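Local coordinates for protein DNA polymerase (Pyrobaculum calidifontis, PDB 5MDN) that probably extends DNA by adding deoxyribonucleotides to the growing strand with release of diphosphate, as a family B DNA polymerase, at residues A[179-189]-A[235-246]. Numbering follows the deposited sequence.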
loop_
_atom_site.group_PDB
_atom_site.type_symbol
_atom_site.label_atom_id
_atom_site.label_comp_id
_atom_site.label_asym_id
_atom_site.label_seq_id
_atom_site.Cartn_x
_atom_site.Cartn_y
_atom_site.Cartn_z
ATOM N N PRO A 179 -13.248 20.890 3.786
ATOM C CA PRO A 179 -12.716 22.106 4.411
ATOM C C PRO A 179 -11.610 22.740 3.581
ATOM O O PRO A 179 -11.047 22.148 2.658
ATOM C CB PRO A 179 -12.184 21.608 5.756
ATOM C CG PRO A 179 -11.853 20.175 5.518
ATOM C CD PRO A 179 -12.843 19.669 4.504
ATOM N N ASP A 180 -11.303 23.986 3.941
ATOM C CA ASP A 180 -10.255 24.766 3.307
ATOM C C ASP A 180 -9.334 25.294 4.400
ATOM O O ASP A 180 -9.808 25.945 5.347
ATOM C CB ASP A 180 -10.845 25.919 2.483
ATOM C CG ASP A 180 -9.831 27.006 2.186
ATOM O OD1 ASP A 180 -8.781 26.703 1.581
ATOM O OD2 ASP A 180 -10.089 28.170 2.557
ATOM N N PRO A 181 -8.024 25.043 4.315
ATOM C CA PRO A 181 -7.123 25.439 5.408
ATOM C C PRO A 181 -6.975 26.944 5.583
ATOM O O PRO A 181 -6.432 27.370 6.610
ATOM C CB PRO A 181 -5.789 24.796 5.010
ATOM C CG PRO A 181 -5.865 24.673 3.524
ATOM C CD PRO A 181 -7.303 24.366 3.221
ATOM N N LEU A 182 -7.423 27.761 4.628
ATOM C CA LEU A 182 -7.234 29.202 4.759
ATOM C C LEU A 182 -8.081 29.811 5.875
ATOM O O LEU A 182 -7.663 30.803 6.484
ATOM C CB LEU A 182 -7.522 29.891 3.426
ATOM C CG LEU A 182 -6.539 29.506 2.319
ATOM C CD1 LEU A 182 -7.038 29.979 0.966
ATOM C CD2 LEU A 182 -5.163 30.072 2.628
ATOM N N ARG A 183 -9.260 29.247 6.164
ATOM C CA ARG A 183 -10.101 29.779 7.239
ATOM C C ARG A 183 -10.624 28.700 8.181
ATOM O O ARG A 183 -10.775 28.957 9.380
ATOM C CB ARG A 183 -11.274 30.602 6.677
ATOM C CG ARG A 183 -11.834 30.150 5.347
ATOM C CD ARG A 183 -12.415 31.337 4.567
ATOM N NE ARG A 183 -13.338 32.153 5.359
ATOM C CZ ARG A 183 -13.979 33.223 4.893
ATOM N NH1 ARG A 183 -13.801 33.608 3.636
ATOM N NH2 ARG A 183 -14.799 33.909 5.678
ATOM N N ASP A 184 -10.903 27.499 7.680
ATOM C CA ASP A 184 -11.489 26.461 8.531
ATOM C C ASP A 184 -10.445 25.925 9.504
ATOM O O ASP A 184 -9.401 25.424 9.066
ATOM C CB ASP A 184 -12.049 25.320 7.686
ATOM C CG ASP A 184 -13.061 25.793 6.668
ATOM O OD1 ASP A 184 -12.659 26.463 5.693
ATOM O OD2 ASP A 184 -14.260 25.493 6.841
ATOM N N PRO A 185 -10.677 26.007 10.812
ATOM C CA PRO A 185 -9.636 25.674 11.787
ATOM C C PRO A 185 -9.576 24.191 12.130
ATOM O O PRO A 185 -10.544 23.442 11.980
ATOM C CB PRO A 185 -10.058 26.490 13.014
ATOM C CG PRO A 185 -11.545 26.496 12.934
ATOM C CD PRO A 185 -11.871 26.580 11.459
ATOM N N VAL A 186 -8.400 23.780 12.603
ATOM C CA VAL A 186 -8.214 22.442 13.161
ATOM C C VAL A 186 -8.873 22.411 14.538
ATOM O O VAL A 186 -8.372 23.014 15.491
ATOM C CB VAL A 186 -6.731 22.063 13.244
ATOM C CG1 VAL A 186 -6.555 20.743 13.982
ATOM C CG2 VAL A 186 -6.125 21.979 11.850
ATOM N N VAL A 187 -10.003 21.712 14.641
ATOM C CA VAL A 187 -10.833 21.788 15.840
ATOM C C VAL A 187 -10.234 20.965 16.978
ATOM O O VAL A 187 -10.132 21.438 18.116
ATOM C CB VAL A 187 -12.275 21.354 15.506
ATOM C CG1 VAL A 187 -12.862 20.477 16.603
ATOM C CG2 VAL A 187 -13.154 22.577 15.267
ATOM N N MET A 188 -9.827 19.727 16.693
ATOM C CA MET A 188 -9.257 18.854 17.708
ATOM C C MET A 188 -8.083 18.087 17.120
ATOM O O MET A 188 -8.048 17.793 15.922
ATOM C CB MET A 188 -10.296 17.864 18.257
ATOM C CG MET A 188 -11.142 18.393 19.404
ATOM S SD MET A 188 -12.295 17.143 20.007
ATOM C CE MET A 188 -12.844 17.892 21.539
ATOM N N LEU A 189 -7.118 17.768 17.979
ATOM C CA LEU A 189 -5.967 16.963 17.579
ATOM C C LEU A 189 -5.538 16.141 18.786
ATOM O O LEU A 189 -5.059 16.702 19.777
ATOM C CB LEU A 189 -4.824 17.845 17.076
ATOM C CG LEU A 189 -3.635 17.188 16.367
ATOM C CD1 LEU A 189 -2.982 18.179 15.415
ATOM C CD2 LEU A 189 -2.610 16.659 17.357
ATOM N N PHE A 235 -4.657 13.377 3.960
ATOM C CA PHE A 235 -5.360 14.560 4.447
ATOM C C PHE A 235 -4.579 15.304 5.523
ATOM O O PHE A 235 -4.319 16.502 5.366
ATOM C CB PHE A 235 -6.749 14.169 4.969
ATOM C CG PHE A 235 -7.609 15.349 5.337
ATOM C CD1 PHE A 235 -7.573 15.881 6.617
ATOM C CD2 PHE A 235 -8.458 15.923 4.404
ATOM C CE1 PHE A 235 -8.362 16.964 6.959
ATOM C CE2 PHE A 235 -9.252 17.008 4.739
ATOM C CZ PHE A 235 -9.204 17.528 6.019
ATOM N N ASP A 236 -4.230 14.636 6.627
ATOM C CA ASP A 236 -3.763 15.330 7.826
ATOM C C ASP A 236 -2.551 16.210 7.539
ATOM O O ASP A 236 -2.582 17.423 7.772
ATOM C CB ASP A 236 -3.447 14.314 8.926
ATOM C CG ASP A 236 -4.685 13.597 9.430
ATOM O OD1 ASP A 236 -5.778 13.821 8.869
ATOM O OD2 ASP A 236 -4.567 12.813 10.396
ATOM N N TRP A 237 -1.464 15.614 7.045
ATOM C CA TRP A 237 -0.259 16.402 6.783
ATOM C C TRP A 237 -0.482 17.504 5.755
ATOM O O TRP A 237 -0.063 18.646 6.015
ATOM C CB TRP A 237 0.897 15.482 6.376
ATOM C CG TRP A 237 1.513 14.729 7.520
ATOM C CD1 TRP A 237 1.694 13.380 7.608
ATOM C CD2 TRP A 237 2.031 15.283 8.738
ATOM N NE1 TRP A 237 2.290 13.059 8.803
ATOM C CE2 TRP A 237 2.507 14.209 9.515
ATOM C CE3 TRP A 237 2.136 16.582 9.246
ATOM C CZ2 TRP A 237 3.079 14.394 10.773
ATOM C CZ3 TRP A 237 2.704 16.763 10.495
ATOM C CH2 TRP A 237 3.168 15.675 11.243
ATOM N N PRO A 238 -1.096 17.259 4.590
ATOM C CA PRO A 238 -1.370 18.384 3.678
ATOM C C PRO A 238 -2.196 19.491 4.309
ATOM O O PRO A 238 -1.989 20.667 3.984
ATOM C CB PRO A 238 -2.116 17.723 2.512
ATOM C CG PRO A 238 -1.703 16.306 2.546
ATOM C CD PRO A 238 -1.457 15.963 3.982
ATOM N N TYR A 239 -3.133 19.157 5.198
ATOM C CA TYR A 239 -3.953 20.190 5.821
ATOM C C TYR A 239 -3.155 20.981 6.851
ATOM O O TYR A 239 -3.143 22.218 6.823
ATOM C CB TYR A 239 -5.192 19.571 6.462
ATOM C CG TYR A 239 -6.300 20.574 6.669
ATOM C CD1 TYR A 239 -6.376 21.323 7.835
ATOM C CD2 TYR A 239 -7.257 20.787 5.687
ATOM C CE1 TYR A 239 -7.381 22.248 8.023
ATOM C CE2 TYR A 239 -8.268 21.710 5.865
ATOM C CZ TYR A 239 -8.324 22.439 7.034
ATOM O OH TYR A 239 -9.331 23.359 7.213
ATOM N N LEU A 240 -2.490 20.285 7.779
ATOM C CA LEU A 240 -1.703 20.974 8.798
ATOM C C LEU A 240 -0.588 21.804 8.173
ATOM O O LEU A 240 -0.266 22.891 8.663
ATOM C CB LEU A 240 -1.129 19.972 9.798
ATOM C CG LEU A 240 -2.133 19.318 10.746
ATOM C CD1 LEU A 240 -1.574 18.021 11.314
ATOM C CD2 LEU A 240 -2.524 20.277 11.859
ATOM N N SER A 241 0.023 21.302 7.097
ATOM C CA SER A 241 1.058 22.064 6.404
ATOM C C SER A 241 0.517 23.399 5.906
ATOM O O SER A 241 1.114 24.455 6.149
ATOM C CB SER A 241 1.624 21.245 5.244
ATOM O OG SER A 241 2.478 22.030 4.430
ATOM N N GLU A 242 -0.611 23.370 5.196
ATOM C CA GLU A 242 -1.178 24.597 4.651
ATOM C C GLU A 242 -1.899 25.419 5.714
ATOM O O GLU A 242 -1.979 26.647 5.592
ATOM C CB GLU A 242 -2.122 24.262 3.495
ATOM C CG GLU A 242 -1.412 23.627 2.306
ATOM C CD GLU A 242 -2.369 23.157 1.228
ATOM O OE1 GLU A 242 -3.364 23.864 0.965
ATOM O OE2 GLU A 242 -2.124 22.078 0.645
ATOM N N ARG A 243 -2.430 24.773 6.756
ATOM C CA ARG A 243 -3.037 25.520 7.854
ATOM C C ARG A 243 -1.982 26.263 8.666
ATOM O O ARG A 243 -2.196 27.415 9.062
ATOM C CB ARG A 243 -3.841 24.583 8.757
ATOM C CG ARG A 243 -4.589 25.287 9.886
ATOM C CD ARG A 243 -5.606 26.272 9.341
ATOM N NE ARG A 243 -6.351 26.958 10.394
ATOM C CZ ARG A 243 -7.191 27.966 10.175
ATOM N NH1 ARG A 243 -7.394 28.406 8.942
ATOM N NH2 ARG A 243 -7.830 28.532 11.190
ATOM N N ALA A 244 -0.844 25.617 8.932
ATOM C CA ALA A 244 0.209 26.256 9.718
ATOM C C ALA A 244 0.771 27.483 9.015
ATOM O O ALA A 244 1.246 28.414 9.675
ATOM C CB ALA A 244 1.327 25.256 10.011
ATOM N N LYS A 245 0.737 27.498 7.682
ATOM C CA LYS A 245 1.168 28.679 6.944
ATOM C C LYS A 245 0.178 29.826 7.120
ATOM O O LYS A 245 0.575 30.973 7.358
ATOM C CB LYS A 245 1.329 28.335 5.463
ATOM C CG LYS A 245 2.439 27.340 5.162
ATOM C CD LYS A 245 2.627 27.179 3.658
ATOM C CE LYS A 245 3.574 26.034 3.321
ATOM N NZ LYS A 245 4.951 26.275 3.836
ATOM N N ALA A 246 -1.118 29.531 6.991
ATOM C CA ALA A 246 -2.142 30.567 7.083
ATOM C C ALA A 246 -2.151 31.238 8.453
ATOM O O ALA A 246 -2.395 32.445 8.558
ATOM C CB ALA A 246 -3.514 29.972 6.768
#
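Arg243 and Tyr239, one turn apart on helix 232-247, reach into the loop 179-185 that leads to strand 186-193, in the RNase H-like exonuclease domain of this family B polymerase. Arg243 leaves the helix with its CB 4.2 Å from CB of Pro181, and its CG rests near the CG2 methyl of Val186. CG is anti to the backbone N (chi1 -176°) and the chain then bends at chi2 (61°), which brings CD past Pro181 O and the flat guanidinium against the loop backbone. NE forms a salt bridge with Asp208, whose carboxylate also accepts the amide N-H of Val186. NH1 of Arg243 gives a nearly straight hydrogen bond to Pro181 O at 2.7 Å, with the acceptor in the guanidinium plane but the N-H arriving from above the carbonyl plane. NH2 comes up against CA and CB of Pro185, while Asp184 O sits over the centre of one guanidinium face. A methionine in place of Arg243 would probably leave Pro181 O without its donor and the carboxylate of Asp208 without its charged partner on this helix.

One turn earlier, Tyr239 lays a ring face against CB of Pro181, a CH-pi contact of 4.1 Å to the centroid. The ring edge meets Val186 CG2; that methyl also touches Leu240 CD2 at 4.0 Å, and Leu240 CD2 goes on to Leu189 CD1 farther along the strand. At the N-terminal end of 235-246, Pro179 CG abuts the edge of the Phe235 ring; the next residue, Asp236, is a magnesium ligand seen in a structure of this protein, though it binds no metal in this model. The tyrosine finishes at its hydroxyl, where OH of Tyr239 donates to Asp184 O at 2.8 Å from above the carbonyl plane.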